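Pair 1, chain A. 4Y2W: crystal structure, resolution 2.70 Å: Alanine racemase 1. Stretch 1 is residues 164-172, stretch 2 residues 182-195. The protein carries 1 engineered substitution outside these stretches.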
# COMPACT_ATOMS: atom_id res chain seq x y z
N GLY A 164 -5.56 16.52 -28.05
CA GLY A 164 -5.25 15.10 -28.24
C GLY A 164 -6.44 14.18 -28.41
O GLY A 164 -7.58 14.55 -28.15
N ILE A 165 -6.15 12.98 -28.88
CA ILE A 165 -7.14 11.92 -29.00
C ILE A 165 -6.40 10.59 -28.87
O ILE A 165 -5.36 10.40 -29.50
CB ILE A 165 -7.93 12.00 -30.33
CG1 ILE A 165 -8.94 10.85 -30.43
CG2 ILE A 165 -6.99 11.97 -31.53
CD1 ILE A 165 -10.03 11.07 -31.45
N TYR A 166 -6.92 9.68 -28.04
CA TYR A 166 -6.21 8.44 -27.77
C TYR A 166 -7.09 7.25 -27.45
O TYR A 166 -8.29 7.39 -27.20
CB TYR A 166 -5.18 8.65 -26.66
CG TYR A 166 -5.74 8.84 -25.26
CD1 TYR A 166 -6.35 10.03 -24.89
CD2 TYR A 166 -5.64 7.83 -24.31
CE1 TYR A 166 -6.86 10.21 -23.62
CE2 TYR A 166 -6.14 8.00 -23.03
CZ TYR A 166 -6.75 9.19 -22.69
OH TYR A 166 -7.25 9.35 -21.42
N SER A 167 -6.46 6.08 -27.48
CA SER A 167 -7.09 4.81 -27.15
C SER A 167 -6.06 3.94 -26.41
O SER A 167 -4.96 4.41 -26.10
CB SER A 167 -7.59 4.12 -28.41
OG SER A 167 -8.45 3.03 -28.10
N HIS A 168 -6.43 2.69 -26.14
CA HIS A 168 -5.59 1.79 -25.34
C HIS A 168 -5.75 0.35 -25.84
O HIS A 168 -6.87 -0.12 -26.05
CB HIS A 168 -6.01 1.88 -23.87
CG HIS A 168 -4.96 1.44 -22.90
ND1 HIS A 168 -4.07 2.32 -22.32
CD2 HIS A 168 -4.65 0.22 -22.41
CE1 HIS A 168 -3.26 1.65 -21.51
NE2 HIS A 168 -3.60 0.38 -21.55
N PHE A 169 -4.62 -0.35 -26.03
CA PHE A 169 -4.64 -1.73 -26.51
C PHE A 169 -5.07 -2.69 -25.41
O PHE A 169 -4.60 -2.59 -24.27
CB PHE A 169 -3.26 -2.15 -27.04
CG PHE A 169 -2.87 -1.51 -28.34
CD1 PHE A 169 -3.65 -1.68 -29.48
CD2 PHE A 169 -1.71 -0.75 -28.44
CE1 PHE A 169 -3.30 -1.09 -30.68
CE2 PHE A 169 -1.35 -0.16 -29.64
CZ PHE A 169 -2.14 -0.33 -30.76
N ALA A 170 -5.95 -3.63 -25.75
CA ALA A 170 -6.48 -4.60 -24.79
C ALA A 170 -5.58 -5.81 -24.57
O ALA A 170 -5.56 -6.38 -23.48
CB ALA A 170 -7.87 -5.06 -25.22
N ALA A 171 -4.84 -6.21 -25.60
CA ALA A 171 -4.00 -7.41 -25.52
C ALA A 171 -2.65 -7.24 -26.22
O ALA A 171 -2.19 -8.14 -26.92
CB ALA A 171 -4.74 -8.61 -26.09
N ALA A 172 -2.01 -6.09 -26.01
CA ALA A 172 -0.66 -5.85 -26.52
C ALA A 172 0.39 -6.59 -25.68
O ALA A 172 1.37 -7.11 -26.23
CB ALA A 172 -0.36 -4.36 -26.56
N GLU A 182 -6.44 -4.70 -35.40
CA GLU A 182 -7.87 -4.39 -35.48
C GLU A 182 -8.22 -3.11 -34.73
O GLU A 182 -8.97 -2.28 -35.24
CB GLU A 182 -8.69 -5.56 -34.94
CG GLU A 182 -10.20 -5.32 -34.93
CD GLU A 182 -10.98 -6.54 -34.46
OE1 GLU A 182 -10.36 -7.53 -34.02
OE2 GLU A 182 -12.23 -6.49 -34.54
N GLN A 183 -7.70 -2.97 -33.51
CA GLN A 183 -7.96 -1.79 -32.69
C GLN A 183 -7.36 -0.54 -33.31
O GLN A 183 -7.96 0.54 -33.28
CB GLN A 183 -7.40 -1.97 -31.27
CG GLN A 183 -8.11 -3.00 -30.42
CD GLN A 183 -7.66 -2.97 -28.97
OE1 GLN A 183 -6.93 -3.85 -28.51
NE2 GLN A 183 -8.09 -1.95 -28.23
N PHE A 184 -6.16 -0.69 -33.87
CA PHE A 184 -5.47 0.43 -34.52
C PHE A 184 -6.25 0.96 -35.71
O PHE A 184 -6.45 2.17 -35.84
CB PHE A 184 -4.07 -0.00 -34.95
CG PHE A 184 -3.23 1.12 -35.50
CD1 PHE A 184 -2.61 2.02 -34.64
CD2 PHE A 184 -3.07 1.28 -36.87
CE1 PHE A 184 -1.85 3.05 -35.14
CE2 PHE A 184 -2.30 2.31 -37.37
CZ PHE A 184 -1.69 3.20 -36.51
N ASP A 185 -6.71 0.06 -36.58
CA ASP A 185 -7.48 0.44 -37.77
C ASP A 185 -8.77 1.18 -37.40
O ASP A 185 -9.03 2.25 -37.96
CB ASP A 185 -7.80 -0.79 -38.63
CG ASP A 185 -6.57 -1.38 -39.32
OD1 ASP A 185 -5.47 -0.78 -39.23
OD2 ASP A 185 -6.69 -2.44 -39.95
N LYS A 186 -9.55 0.63 -36.48
CA LYS A 186 -10.76 1.31 -36.00
C LYS A 186 -10.47 2.74 -35.58
O LYS A 186 -11.20 3.67 -35.93
CB LYS A 186 -11.37 0.57 -34.80
CG LYS A 186 -12.12 -0.69 -35.15
CD LYS A 186 -12.95 -1.16 -33.97
CE LYS A 186 -13.59 -2.52 -34.23
NZ LYS A 186 -14.39 -2.98 -33.07
N PHE A 187 -9.38 2.90 -34.82
CA PHE A 187 -8.94 4.20 -34.33
C PHE A 187 -8.65 5.14 -35.49
O PHE A 187 -9.21 6.24 -35.56
CB PHE A 187 -7.70 4.03 -33.44
CG PHE A 187 -7.31 5.27 -32.69
CD1 PHE A 187 -8.21 5.88 -31.82
CD2 PHE A 187 -6.04 5.81 -32.82
CE1 PHE A 187 -7.85 7.02 -31.12
CE2 PHE A 187 -5.67 6.94 -32.12
CZ PHE A 187 -6.58 7.55 -31.27
N MET A 188 -7.79 4.71 -36.41
CA MET A 188 -7.44 5.52 -37.58
C MET A 188 -8.65 5.81 -38.47
O MET A 188 -8.72 6.87 -39.08
CB MET A 188 -6.34 4.84 -38.40
CG MET A 188 -5.01 4.62 -37.68
SD MET A 188 -4.31 6.04 -36.82
CE MET A 188 -4.47 7.31 -38.07
N ASN A 189 -9.60 4.88 -38.52
CA ASN A 189 -10.83 5.07 -39.30
C ASN A 189 -11.75 6.15 -38.73
O ASN A 189 -12.45 6.84 -39.48
CB ASN A 189 -11.59 3.74 -39.44
CG ASN A 189 -10.93 2.78 -40.43
OD1 ASN A 189 -9.76 2.94 -40.79
ND2 ASN A 189 -11.68 1.78 -40.86
N LEU A 190 -11.75 6.30 -37.41
CA LEU A 190 -12.46 7.41 -36.78
C LEU A 190 -11.74 8.73 -37.05
O LEU A 190 -12.40 9.77 -37.20
CB LEU A 190 -12.58 7.18 -35.27
CG LEU A 190 -13.43 8.21 -34.50
CD1 LEU A 190 -14.86 8.23 -35.02
CD2 LEU A 190 -13.41 7.90 -33.01
N ILE A 191 -10.41 8.70 -37.11
CA ILE A 191 -9.62 9.91 -37.36
C ILE A 191 -9.78 10.38 -38.81
O ILE A 191 -9.93 11.58 -39.06
CB ILE A 191 -8.11 9.70 -37.07
CG1 ILE A 191 -7.87 9.25 -35.62
CG2 ILE A 191 -7.32 10.97 -37.37
CD1 ILE A 191 -8.50 10.14 -34.58
N SER A 192 -9.73 9.45 -39.76
CA SER A 192 -9.96 9.76 -41.17
C SER A 192 -11.29 10.47 -41.37
O SER A 192 -11.38 11.45 -42.11
CB SER A 192 -9.93 8.48 -42.02
OG SER A 192 -8.61 8.02 -42.20
N SER A 193 -12.33 9.97 -40.71
CA SER A 193 -13.65 10.57 -40.79
C SER A 193 -13.65 12.00 -40.24
O SER A 193 -14.32 12.88 -40.79
CB SER A 193 -14.68 9.71 -40.05
OG SER A 193 -15.98 9.98 -40.52
N LEU A 194 -12.90 12.22 -39.16
CA LEU A 194 -12.76 13.55 -38.55
C LEU A 194 -11.92 14.49 -39.40
O LEU A 194 -12.24 15.68 -39.52
CB LEU A 194 -12.15 13.46 -37.15
CG LEU A 194 -13.01 12.83 -36.05
CD1 LEU A 194 -12.16 12.62 -34.80
CD2 LEU A 194 -14.23 13.68 -35.73
N GLU A 195 -10.83 13.98 -39.98
CA GLU A 195 -9.98 14.78 -40.86
C GLU A 195 -10.70 15.18 -42.15
O GLU A 195 -10.37 16.20 -42.75
CB GLU A 195 -8.67 14.05 -41.18
CG GLU A 195 -7.70 13.97 -40.00
CD GLU A 195 -6.26 13.71 -40.42
OE1 GLU A 195 -5.84 14.17 -41.50
OE2 GLU A 195 -5.53 13.06 -39.65

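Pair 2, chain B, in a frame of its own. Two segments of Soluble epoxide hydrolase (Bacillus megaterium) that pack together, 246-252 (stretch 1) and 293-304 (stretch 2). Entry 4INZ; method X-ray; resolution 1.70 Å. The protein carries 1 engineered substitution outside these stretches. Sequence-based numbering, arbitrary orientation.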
# COMPACT_ATOMS: atom_id res chain seq x y z
N ILE B 246 12.49 -13.76 4.41
CA ILE B 246 13.08 -12.56 5.01
C ILE B 246 12.31 -12.19 6.27
O ILE B 246 11.20 -12.66 6.48
CB ILE B 246 13.04 -11.39 4.02
CG1 ILE B 246 11.59 -10.98 3.75
CG2 ILE B 246 13.76 -11.76 2.72
CD1 ILE B 246 11.45 -9.78 2.84
N PRO B 247 12.91 -11.36 7.14
CA PRO B 247 12.20 -10.93 8.34
C PRO B 247 11.06 -9.99 7.98
O PRO B 247 11.26 -9.05 7.21
CB PRO B 247 13.28 -10.18 9.14
CG PRO B 247 14.59 -10.64 8.56
CD PRO B 247 14.30 -10.87 7.11
N VAL B 248 9.89 -10.23 8.55
CA VAL B 248 8.70 -9.44 8.25
C VAL B 248 8.00 -9.01 9.54
O VAL B 248 7.90 -9.78 10.50
CB VAL B 248 7.69 -10.23 7.39
CG1 VAL B 248 6.44 -9.39 7.13
CG2 VAL B 248 8.33 -10.64 6.07
N GLN B 249 7.53 -7.76 9.54
CA GLN B 249 6.70 -7.24 10.62
C GLN B 249 5.36 -6.80 10.05
O GLN B 249 5.33 -6.03 9.09
CB GLN B 249 7.36 -6.02 11.27
CG GLN B 249 6.45 -5.32 12.28
CD GLN B 249 6.41 -6.04 13.62
OE1 GLN B 249 7.45 -6.38 14.19
NE2 GLN B 249 5.21 -6.29 14.12
N ILE B 250 4.27 -7.29 10.65
CA ILE B 250 2.94 -6.83 10.32
C ILE B 250 2.48 -5.85 11.40
O ILE B 250 2.67 -6.11 12.59
CB ILE B 250 1.91 -7.97 10.31
CG1 ILE B 250 2.34 -9.11 9.39
CG2 ILE B 250 0.52 -7.43 9.97
CD1 ILE B 250 2.79 -8.67 8.05
N ILE B 251 1.90 -4.73 10.98
CA ILE B 251 1.31 -3.76 11.91
C ILE B 251 -0.11 -3.50 11.44
O ILE B 251 -0.32 -2.91 10.38
CB ILE B 251 2.12 -2.45 11.95
CG1 ILE B 251 3.58 -2.76 12.31
CG2 ILE B 251 1.51 -1.47 12.96
CD1 ILE B 251 4.51 -1.55 12.30
N TRP B 252 -1.09 -3.95 12.22
CA TRP B 252 -2.43 -4.18 11.69
C TRP B 252 -3.50 -3.53 12.54
O TRP B 252 -3.59 -3.80 13.74
CB TRP B 252 -2.69 -5.69 11.67
CG TRP B 252 -3.93 -6.09 10.92
CD1 TRP B 252 -5.20 -6.13 11.41
CD2 TRP B 252 -4.01 -6.50 9.55
NE1 TRP B 252 -6.07 -6.55 10.43
CE2 TRP B 252 -5.36 -6.78 9.28
CE3 TRP B 252 -3.07 -6.66 8.54
CZ2 TRP B 252 -5.80 -7.22 8.03
CZ3 TRP B 252 -3.50 -7.10 7.29
CH2 TRP B 252 -4.85 -7.37 7.05
N GLU B 293 2.58 4.68 18.51
CA GLU B 293 2.54 3.23 18.74
C GLU B 293 3.20 2.48 17.57
O GLU B 293 4.00 1.56 17.77
CB GLU B 293 1.10 2.75 18.91
CG GLU B 293 1.02 1.26 19.19
CD GLU B 293 -0.37 0.78 19.51
OE1 GLU B 293 -1.29 1.62 19.62
OE2 GLU B 293 -0.55 -0.45 19.66
N VAL B 294 2.84 2.87 16.36
CA VAL B 294 3.41 2.26 15.16
C VAL B 294 4.92 2.44 15.09
O VAL B 294 5.68 1.48 14.84
CB VAL B 294 2.76 2.85 13.89
CG1 VAL B 294 3.59 2.52 12.66
CG2 VAL B 294 1.32 2.35 13.74
N ASN B 295 5.38 3.66 15.32
CA ASN B 295 6.81 3.95 15.22
C ASN B 295 7.62 3.13 16.21
O ASN B 295 8.72 2.66 15.89
CB ASN B 295 7.08 5.45 15.39
CG ASN B 295 6.66 6.25 14.16
OD1 ASN B 295 6.37 5.67 13.10
ND2 ASN B 295 6.65 7.58 14.29
N ASN B 296 7.08 2.94 17.41
CA ASN B 296 7.81 2.18 18.41
C ASN B 296 7.91 0.71 18.05
O ASN B 296 8.91 0.06 18.35
CB ASN B 296 7.20 2.38 19.80
CG ASN B 296 7.56 3.73 20.40
OD1 ASN B 296 8.54 4.36 19.99
ND2 ASN B 296 6.77 4.19 21.36
N VAL B 297 6.87 0.18 17.41
CA VAL B 297 6.88 -1.20 16.94
C VAL B 297 7.87 -1.37 15.79
O VAL B 297 8.61 -2.36 15.72
CB VAL B 297 5.47 -1.68 16.52
CG1 VAL B 297 5.55 -3.06 15.86
CG2 VAL B 297 4.54 -1.73 17.74
N MET B 298 7.90 -0.39 14.89
CA MET B 298 8.86 -0.42 13.79
C MET B 298 10.28 -0.45 14.32
O MET B 298 11.08 -1.27 13.89
CB MET B 298 8.65 0.75 12.82
CG MET B 298 7.34 0.65 12.05
SD MET B 298 7.02 2.11 11.02
CE MET B 298 8.41 2.04 9.88
N TRP B 299 10.59 0.43 15.27
CA TRP B 299 11.92 0.43 15.89
C TRP B 299 12.22 -0.92 16.52
O TRP B 299 13.32 -1.47 16.37
CB TRP B 299 12.03 1.52 16.96
CG TRP B 299 12.40 2.86 16.42
CD1 TRP B 299 11.70 4.03 16.56
CD2 TRP B 299 13.56 3.18 15.65
NE1 TRP B 299 12.35 5.06 15.93
CE2 TRP B 299 13.49 4.56 15.35
CE3 TRP B 299 14.64 2.44 15.17
CZ2 TRP B 299 14.48 5.22 14.60
CZ3 TRP B 299 15.62 3.09 14.42
CH2 TRP B 299 15.53 4.46 14.15
N ASN B 300 11.24 -1.45 17.25
CA ASN B 300 11.44 -2.72 17.92
C ASN B 300 11.85 -3.81 16.93
O ASN B 300 12.80 -4.57 17.16
CB ASN B 300 10.18 -3.13 18.67
CG ASN B 300 10.39 -4.33 19.55
OD1 ASN B 300 11.03 -4.25 20.61
ND2 ASN B 300 9.86 -5.47 19.12
N PHE B 301 11.13 -3.86 15.82
CA PHE B 301 11.41 -4.79 14.73
C PHE B 301 12.78 -4.57 14.10
O PHE B 301 13.56 -5.51 13.92
CB PHE B 301 10.31 -4.66 13.67
CG PHE B 301 10.59 -5.41 12.41
CD1 PHE B 301 10.66 -6.80 12.41
CD2 PHE B 301 10.77 -4.74 11.21
CE1 PHE B 301 10.91 -7.50 11.24
CE2 PHE B 301 11.02 -5.44 10.03
CZ PHE B 301 11.09 -6.81 10.05
N LEU B 302 13.08 -3.32 13.75
CA LEU B 302 14.33 -3.01 13.06
C LEU B 302 15.54 -3.31 13.94
O LEU B 302 16.63 -3.61 13.44
CB LEU B 302 14.34 -1.54 12.63
CG LEU B 302 13.30 -1.16 11.57
CD1 LEU B 302 13.03 0.33 11.55
CD2 LEU B 302 13.72 -1.66 10.18
N ASN B 303 15.35 -3.22 15.25
CA ASN B 303 16.47 -3.39 16.19
C ASN B 303 16.65 -4.82 16.71
O ASN B 303 17.67 -5.12 17.33
CB ASN B 303 16.32 -2.45 17.39
CG ASN B 303 16.49 -1.00 17.02
OD1 ASN B 303 17.22 -0.67 16.09
ND2 ASN B 303 15.83 -0.12 17.77
N LYS B 304 15.67 -5.69 16.47
CA LYS B 304 15.74 -7.02 17.07
C LYS B 304 16.37 -8.06 16.14
O LYS B 304 16.59 -9.20 16.56
CB LYS B 304 14.38 -7.49 17.62
CG LYS B 304 13.36 -7.97 16.60
CD LYS B 304 12.02 -8.26 17.30
CE LYS B 304 10.95 -8.83 16.36
NZ LYS B 304 9.60 -8.99 17.00
OXT LYS B 304 16.69 -7.78 14.98
O HOH W 1 8.29 -6.40 16.86

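Pair 1 ties its two stretches together with direct hydrogen bonds from a helix glutamine, whereas pair 2 has none across the contact and places its glutamine on the strand. In pair 1 the amide of Gln A183 reaches the backbone beyond the strand: Ala A170 N donates to Gln A183 OE1 at 2.9 Å and almost linearly (177°), and Gln A183 NE2 makes a weak bond to His A168 O at 3.1 Å. The matching helix position in pair 2 is Val B297, which can offer only methyl groups; its CG1 lies 4.0 Å from Ile B251 CD1. Gln B249, which matches Ser A167, turns its amide back on its own strand, NE2 donating to Ile B250 O at 3.0 Å. Its OE1 accepts from water 1 (2.8 Å to the water O), and the same water accepts from Asn B300 ND2 and Lys B304 NZ, each 2.9 Å from its oxygen, so the polar link to the helix is indirect.

The shared frame is a strand running nearly antiparallel to a helix, at 148° and a closest axial approach of 10.5 Å in pair 1, and at 168° and 9.4 Å in pair 2. Fourteen central residues superpose with an RMSD of 0.8 Å. The best-kept position is Phe A187 = Phe B301: the CA atoms fall 0.3 Å apart, the side-chain centres 0.2 Å, and both side chains adopt chi1 t. Each ring meets a backbone carbonyl at its edge, Ile A165 O being 3.6 Å from Phe A187 CZ and Pro B247 O 3.6 Å from Phe B301 CZ. What covers the ring differs. Gln B249 CB sits squarely over one face, 3.5 Å from the centroid of the Phe B301 ring, while Ser A167 CB makes an off-centre CH-pi contact, 4.3 Å from that of Phe A187.

At Ile A165 = Pro B247 both side chains pack against the shared ring, with Ile A165 CG1 4.0 Å from Phe A187 CE1 and Pro B247 CB 4.1 Å from Phe B301 CZ. In pair 1, Ile A165 CD1 also lies 3.6 Å from Ile A191 CD1 and 4.3 Å from Leu A194 CD1. At Phe A169 = Ile B251 the CA-to-CB bond of Phe A169 points sideways, but the end of the side chain comes nearer, bringing CE1 to 4.5 Å from Phe A184 CB. The CA-to-CB bond of Ile B251 points toward the helix, and the side chain packs more closely, with CD1 3.6 Å from CG of Met B298, the counterpart of Phe A184.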